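Local coordinates for protein response regulator aspartate phosphatase H (Bacillus subtilis, PDB 3Q15) that dephosphorylates the sporulation phosphotransferase Spo0F and also acts on the competence regulator ComA, helping to separate competence and sporulation in time, at residues Ser349-Phe352 / Glu353-Ala356; Ser324-Lys328 / Lys329-Ala333. All coordinates share one frame; numbering follows the deposited sequence.

Contact 1: Ser349-Phe352 / Glu353-Ala356; sequences SCHF and EQAA
The side chains of His351 and Gln354 run side by side and point the same way, one at the entrance of a helix and the other in its first turn. The imidazole offers its edge: CD2 of His351 lies 3.3 Å from NE2 of Gln354, near the ring plane, while the amide is turned 52° against the ring. Nearer the backbone, OE1 of Gln354 sits 3.4 Å from CB of His351. A bend in the glutamine chain (chi2 92°) brings the amide back along the histidine. The ring itself is held through ND1, which donates to O of Ser349 at 2.8 Å; the acceptor lies in the ring plane, although the donor stands well above the carbonyl plane. One face of the Phe352 ring is turned to CA of Cys350. In the backbone the helical pattern begins, with Ala355 N bonded to His351 O at 3.1 Å and Ala356 N to Phe352 O at 2.7 Å, the latter nearly straight at 173°. Phe352 and Glu353 also pack against Glu353 and Phe352 of the second subunit. Cys350, with positive phi, is the C-prime residue of a Schellman motif ending helix 332-348, and His351 is the N-cap of helix 352-372: the short turn of a helical hairpin, within the predicted TPR 6.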
ATOM      1  N   SER A 349      31.441 -23.761 -17.600  1.00 57.55           N
ATOM      2  CA  SER A 349      32.619 -24.066 -18.404  1.00 64.15           C
ATOM      3  C   SER A 349      33.803 -23.209 -17.963  1.00 64.93           C
ATOM      4  O   SER A 349      34.801 -23.096 -18.674  1.00 66.20           O
ATOM      5  CB  SER A 349      32.334 -23.833 -19.888  1.00 66.76           C
ATOM      6  OG  SER A 349      32.236 -22.447 -20.169  1.00 69.18           O
ATOM      7  N   CYS A 350      33.679 -22.604 -16.788  1.00 63.17           N
ATOM      8  CA  CYS A 350      34.739 -21.769 -16.229  1.00 65.05           C
ATOM      9  C   CYS A 350      35.084 -20.568 -17.112  1.00 62.26           C
ATOM     10  O   CYS A 350      36.179 -20.013 -17.018  1.00 60.27           O
ATOM     11  CB  CYS A 350      35.992 -22.604 -15.935  1.00 67.11           C
ATOM     12  SG  CYS A 350      35.776 -23.819 -14.605  1.00 67.29           S
ATOM     13  N   HIS A 351      34.147 -20.171 -17.965  1.00 58.54           N
ATOM     14  CA  HIS A 351      34.303 -18.957 -18.758  1.00 58.97           C
ATOM     15  C   HIS A 351      33.757 -17.760 -17.978  1.00 56.34           C
ATOM     16  O   HIS A 351      32.646 -17.286 -18.230  1.00 50.14           O
ATOM     17  CB  HIS A 351      33.608 -19.106 -20.109  1.00 59.85           C
ATOM     18  CG  HIS A 351      34.349 -19.982 -21.068  1.00 67.59           C
ATOM     19  ND1 HIS A 351      34.782 -21.251 -20.739  1.00 72.14           N
ATOM     20  CD2 HIS A 351      34.749 -19.772 -22.344  1.00 71.77           C
ATOM     21  CE1 HIS A 351      35.411 -21.782 -21.770  1.00 72.26           C
ATOM     22  NE2 HIS A 351      35.405 -20.905 -22.759  1.00 72.62           N
ATOM     23  N   PHE A 352      34.554 -17.281 -17.026  1.00 52.07           N
ATOM     24  CA  PHE A 352      34.092 -16.291 -16.054  1.00 54.90           C
ATOM     25  C   PHE A 352      34.036 -14.865 -16.597  1.00 55.91           C
ATOM     26  O   PHE A 352      33.274 -14.041 -16.093  1.00 51.34           O
ATOM     27  CB  PHE A 352      34.946 -16.344 -14.783  1.00 55.10           C
ATOM     28  CG  PHE A 352      34.965 -17.692 -14.122  1.00 56.57           C
ATOM     29  CD1 PHE A 352      33.847 -18.167 -13.459  1.00 55.14           C
ATOM     30  CD2 PHE A 352      36.102 -18.483 -14.159  1.00 59.92           C
ATOM     31  CE1 PHE A 352      33.855 -19.401 -12.849  1.00 55.09           C
ATOM     32  CE2 PHE A 352      36.119 -19.722 -13.549  1.00 61.75           C
ATOM     33  CZ  PHE A 352      34.992 -20.181 -12.892  1.00 60.57           C
ATOM     34  N   GLU A 353      34.847 -14.567 -17.609  1.00 57.60           N
ATOM     35  CA  GLU A 353      34.798 -13.246 -18.229  1.00 57.32           C
ATOM     36  C   GLU A 353      33.434 -13.047 -18.875  1.00 53.97           C
ATOM     37  O   GLU A 353      32.785 -12.020 -18.677  1.00 52.17           O
ATOM     38  CB  GLU A 353      35.909 -13.069 -19.265  1.00 59.17           C
ATOM     39  CG  GLU A 353      35.936 -11.684 -19.900  1.00 62.68           C
ATOM     40  CD  GLU A 353      37.189 -11.428 -20.732  1.00 68.19           C
ATOM     41  OE1 GLU A 353      37.991 -12.368 -20.937  1.00 69.00           O
ATOM     42  OE2 GLU A 353      37.369 -10.274 -21.179  1.00 68.05           O
ATOM     43  N   GLN A 354      33.007 -14.038 -19.649  1.00 51.59           N
ATOM     44  CA  GLN A 354      31.676 -14.027 -20.237  1.00 53.75           C
ATOM     45  C   GLN A 354      30.617 -13.962 -19.137  1.00 52.30           C
ATOM     46  O   GLN A 354      29.650 -13.211 -19.235  1.00 51.52           O
ATOM     47  CB  GLN A 354      31.459 -15.264 -21.114  1.00 56.34           C
ATOM     48  CG  GLN A 354      32.293 -15.287 -22.391  1.00 63.70           C
ATOM     49  CD  GLN A 354      33.622 -16.012 -22.227  1.00 70.94           C
ATOM     50  OE1 GLN A 354      34.246 -15.966 -21.165  1.00 71.33           O
ATOM     51  NE2 GLN A 354      34.059 -16.688 -23.284  1.00 75.31           N
ATOM     52  N   ALA A 355      30.817 -14.751 -18.086  1.00 52.43           N
ATOM     53  CA  ALA A 355      29.897 -14.779 -16.961  1.00 48.83           C
ATOM     54  C   ALA A 355      29.735 -13.390 -16.354  1.00 47.61           C
ATOM     55  O   ALA A 355      28.621 -12.887 -16.235  1.00 45.59           O
ATOM     56  CB  ALA A 355      30.370 -15.764 -15.911  1.00 45.64           C
ATOM     57  N   ALA A 356      30.849 -12.777 -15.972  1.00 47.22           N
ATOM     58  CA  ALA A 356      30.826 -11.445 -15.378  1.00 46.12           C
ATOM     59  C   ALA A 356      30.065 -10.456 -16.259  1.00 45.99           C
ATOM     60  O   ALA A 356      29.285  -9.642 -15.762  1.00 44.95           O
ATOM     61  CB  ALA A 356      32.244 -10.952 -15.116  1.00 46.12           C
TER

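Contact 2: Ser324-Lys328 / Lys329-Ala333; sequences SYFEK and KNLHA
Phe326 O accepts a nearly straight bond from Leu331 N, 2.9 Å and 175°, and Asn330 N reaches Glu327 O at 3.1 Å. Together with the positive phi of Asn330, they define a Schellman motif that closes helix 316-328. Lys329 N still makes a helical bond to Tyr325 O, at 3.3 Å. At the side-chain level the same two residues are joined by a weak hydrogen bond from NZ of Lys329 to OH of Tyr325, 3.2 Å; the lysine chain turns at its last torsion (chi4 59°) to bring the ammonium to the phenol oxygen. Glu327 OE2 lies near the plane of the His332 ring, at its edge and 4.0 Å from CE1 of His332, a loose approach with carboxylate and ring 67° apart. The apolar part is Phe326 and Leu331, whose side chains meet at about a right angle, CD1 to CD1 at 3.7 Å. Beyond them, Phe326 packs edge-to-face with Tyr334 and touches Ile335 and Cys338 of helix 332-348, Phe298 meets Tyr325, Lys329 and Leu331, and His332 reaches Asp368 and Ile369 on helix 352-372.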
ATOM      1  N   SER A 324      19.439  -7.502 -27.408  1.00 57.54           N
ATOM      2  CA  SER A 324      19.316  -6.187 -28.022  1.00 58.41           C
ATOM      3  C   SER A 324      17.863  -5.923 -28.400  1.00 58.74           C
ATOM      4  O   SER A 324      17.352  -4.812 -28.232  1.00 56.90           O
ATOM      5  CB  SER A 324      20.207  -6.093 -29.261  1.00 61.16           C
ATOM      6  OG  SER A 324      20.026  -4.853 -29.917  1.00 64.86           O
ATOM      7  N   TYR A 325      17.203  -6.956 -28.911  1.00 58.95           N
ATOM      8  CA  TYR A 325      15.791  -6.874 -29.261  1.00 59.72           C
ATOM      9  C   TYR A 325      14.956  -6.570 -28.028  1.00 57.87           C
ATOM     10  O   TYR A 325      14.076  -5.712 -28.057  1.00 57.95           O
ATOM     11  CB  TYR A 325      15.322  -8.185 -29.887  1.00 62.07           C
ATOM     12  CG  TYR A 325      13.855  -8.194 -30.250  1.00 61.89           C
ATOM     13  CD1 TYR A 325      13.402  -7.545 -31.390  1.00 64.02           C
ATOM     14  CD2 TYR A 325      12.927  -8.855 -29.459  1.00 59.32           C
ATOM     15  CE1 TYR A 325      12.068  -7.552 -31.729  1.00 64.58           C
ATOM     16  CE2 TYR A 325      11.589  -8.866 -29.790  1.00 60.62           C
ATOM     17  CZ  TYR A 325      11.166  -8.212 -30.929  1.00 63.43           C
ATOM     18  OH  TYR A 325       9.835  -8.217 -31.271  1.00 66.59           O
ATOM     19  N   PHE A 326      15.236  -7.288 -26.945  1.00 55.82           N
ATOM     20  CA  PHE A 326      14.549  -7.073 -25.678  1.00 52.28           C
ATOM     21  C   PHE A 326      14.793  -5.656 -25.164  1.00 51.55           C
ATOM     22  O   PHE A 326      13.870  -4.991 -24.691  1.00 53.01           O
ATOM     23  CB  PHE A 326      15.010  -8.093 -24.634  1.00 49.04           C
ATOM     24  CG  PHE A 326      14.500  -9.491 -24.872  1.00 49.26           C
ATOM     25  CD1 PHE A 326      13.336  -9.712 -25.590  1.00 50.63           C
ATOM     26  CD2 PHE A 326      15.184 -10.588 -24.367  1.00 48.22           C
ATOM     27  CE1 PHE A 326      12.869 -10.996 -25.804  1.00 50.61           C
ATOM     28  CE2 PHE A 326      14.721 -11.871 -24.577  1.00 49.49           C
ATOM     29  CZ  PHE A 326      13.562 -12.076 -25.295  1.00 50.78           C
ATOM     30  N   GLU A 327      16.043  -5.206 -25.245  1.00 60.74           N
ATOM     31  CA  GLU A 327      16.402  -3.853 -24.836  1.00 68.29           C
ATOM     32  C   GLU A 327      15.524  -2.836 -25.545  1.00 69.82           C
ATOM     33  O   GLU A 327      15.059  -1.871 -24.942  1.00 68.04           O
ATOM     34  CB  GLU A 327      17.870  -3.568 -25.158  1.00 78.93           C
ATOM     35  CG  GLU A 327      18.821  -3.746 -23.986  1.00 86.31           C
ATOM     36  CD  GLU A 327      18.711  -2.628 -22.968  1.00 91.63           C
ATOM     37  OE1 GLU A 327      19.220  -2.794 -21.840  1.00 91.98           O
ATOM     38  OE2 GLU A 327      18.118  -1.577 -23.298  1.00 94.95           O
ATOM     39  N   LYS A 328      15.298  -3.065 -26.833  1.00 73.41           N
ATOM     40  CA  LYS A 328      14.548  -2.130 -27.659  1.00 78.25           C
ATOM     41  C   LYS A 328      13.110  -1.974 -27.168  1.00 74.57           C
ATOM     42  O   LYS A 328      12.614  -0.859 -27.026  1.00 77.46           O
ATOM     43  CB  LYS A 328      14.573  -2.576 -29.123  1.00 82.75           C
ATOM     44  CG  LYS A 328      14.610  -1.434 -30.127  1.00 88.97           C
ATOM     45  CD  LYS A 328      14.987  -1.935 -31.515  1.00 92.42           C
ATOM     46  CE  LYS A 328      15.239  -0.783 -32.477  1.00 97.26           C
ATOM     47  NZ  LYS A 328      15.708  -1.262 -33.808  1.00 98.43           N
ATOM     48  N   LYS A 329      12.445  -3.092 -26.904  1.00 70.18           N
ATOM     49  CA  LYS A 329      11.065  -3.055 -26.429  1.00 69.64           C
ATOM     50  C   LYS A 329      10.969  -2.899 -24.910  1.00 67.07           C
ATOM     51  O   LYS A 329       9.916  -3.141 -24.319  1.00 66.51           O
ATOM     52  CB  LYS A 329      10.305  -4.303 -26.885  1.00 69.06           C
ATOM     53  CG  LYS A 329       9.898  -4.276 -28.348  1.00 72.07           C
ATOM     54  CD  LYS A 329       9.009  -5.456 -28.696  1.00 70.15           C
ATOM     55  CE  LYS A 329       8.296  -5.236 -30.021  1.00 72.50           C
ATOM     56  NZ  LYS A 329       9.252  -5.042 -31.146  1.00 76.60           N
ATOM     57  N   ASN A 330      12.070  -2.486 -24.287  1.00 65.78           N
ATOM     58  CA  ASN A 330      12.124  -2.320 -22.839  1.00 62.06           C
ATOM     59  C   ASN A 330      11.598  -3.533 -22.076  1.00 54.89           C
ATOM     60  O   ASN A 330      10.808  -3.394 -21.145  1.00 52.35           O
ATOM     61  CB  ASN A 330      11.365  -1.063 -22.409  1.00 68.70           C
ATOM     62  CG  ASN A 330      12.046   0.214 -22.861  1.00 76.60           C
ATOM     63  OD1 ASN A 330      12.929   0.733 -22.180  1.00 79.55           O
ATOM     64  ND2 ASN A 330      11.633   0.730 -24.013  1.00 79.23           N
ATOM     65  N   LEU A 331      12.036  -4.721 -22.482  1.00 49.75           N
ATOM     66  CA  LEU A 331      11.653  -5.951 -21.801  1.00 49.57           C
ATOM     67  C   LEU A 331      12.751  -6.363 -20.826  1.00 48.95           C
ATOM     68  O   LEU A 331      13.418  -7.381 -21.014  1.00 46.64           O
ATOM     69  CB  LEU A 331      11.399  -7.069 -22.815  1.00 50.04           C
ATOM     70  CG  LEU A 331      10.286  -6.783 -23.826  1.00 53.41           C
ATOM     71  CD1 LEU A 331      10.273  -7.822 -24.935  1.00 55.11           C
ATOM     72  CD2 LEU A 331       8.934  -6.712 -23.127  1.00 51.52           C
ATOM     73  N   HIS A 332      12.933  -5.564 -19.780  1.00 43.26           N
ATOM     74  CA  HIS A 332      14.063  -5.740 -18.877  1.00 44.50           C
ATOM     75  C   HIS A 332      13.953  -6.992 -18.010  1.00 45.83           C
ATOM     76  O   HIS A 332      14.968  -7.559 -17.597  1.00 46.30           O
ATOM     77  CB  HIS A 332      14.266  -4.487 -18.025  1.00 44.73           C
ATOM     78  CG  HIS A 332      14.501  -3.249 -18.835  1.00 49.79           C
ATOM     79  ND1 HIS A 332      15.554  -3.126 -19.713  1.00 51.53           N
ATOM     80  CD2 HIS A 332      13.808  -2.087 -18.909  1.00 50.35           C
ATOM     81  CE1 HIS A 332      15.506  -1.938 -20.291  1.00 52.27           C
ATOM     82  NE2 HIS A 332      14.458  -1.288 -19.819  1.00 51.17           N
ATOM     83  N   ALA A 333      12.722  -7.421 -17.746  1.00 41.49           N
ATOM     84  CA  ALA A 333      12.488  -8.662 -17.018  1.00 41.83           C
ATOM     85  C   ALA A 333      13.052  -9.852 -17.785  1.00 40.31           C
ATOM     86  O   ALA A 333      13.635 -10.755 -17.189  1.00 43.11           O
ATOM     87  CB  ALA A 333      10.996  -8.861 -16.750  1.00 42.04           C
TER

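How the contacts relate
Helix 332-348 joins the two contacts: contact 2 is the turn leading into it from helix 316-328, and contact 1 the turn leading out of it to helix 352-372. Contact 2 comes first along the chain. Their centres are 23 Å apart and their nearest atoms about 14 Å, without touching, a spacing consistent with turns at the two ends of one helix. Both turns follow the same scheme, a Schellman close with the N-cap of the next helix on the very next residue, and so fold three successive helices back and forth, as in TPR arrays. Contact 1 lies farther from the chain centre and meets the second subunit; contact 2 touches no other chain of the assembly.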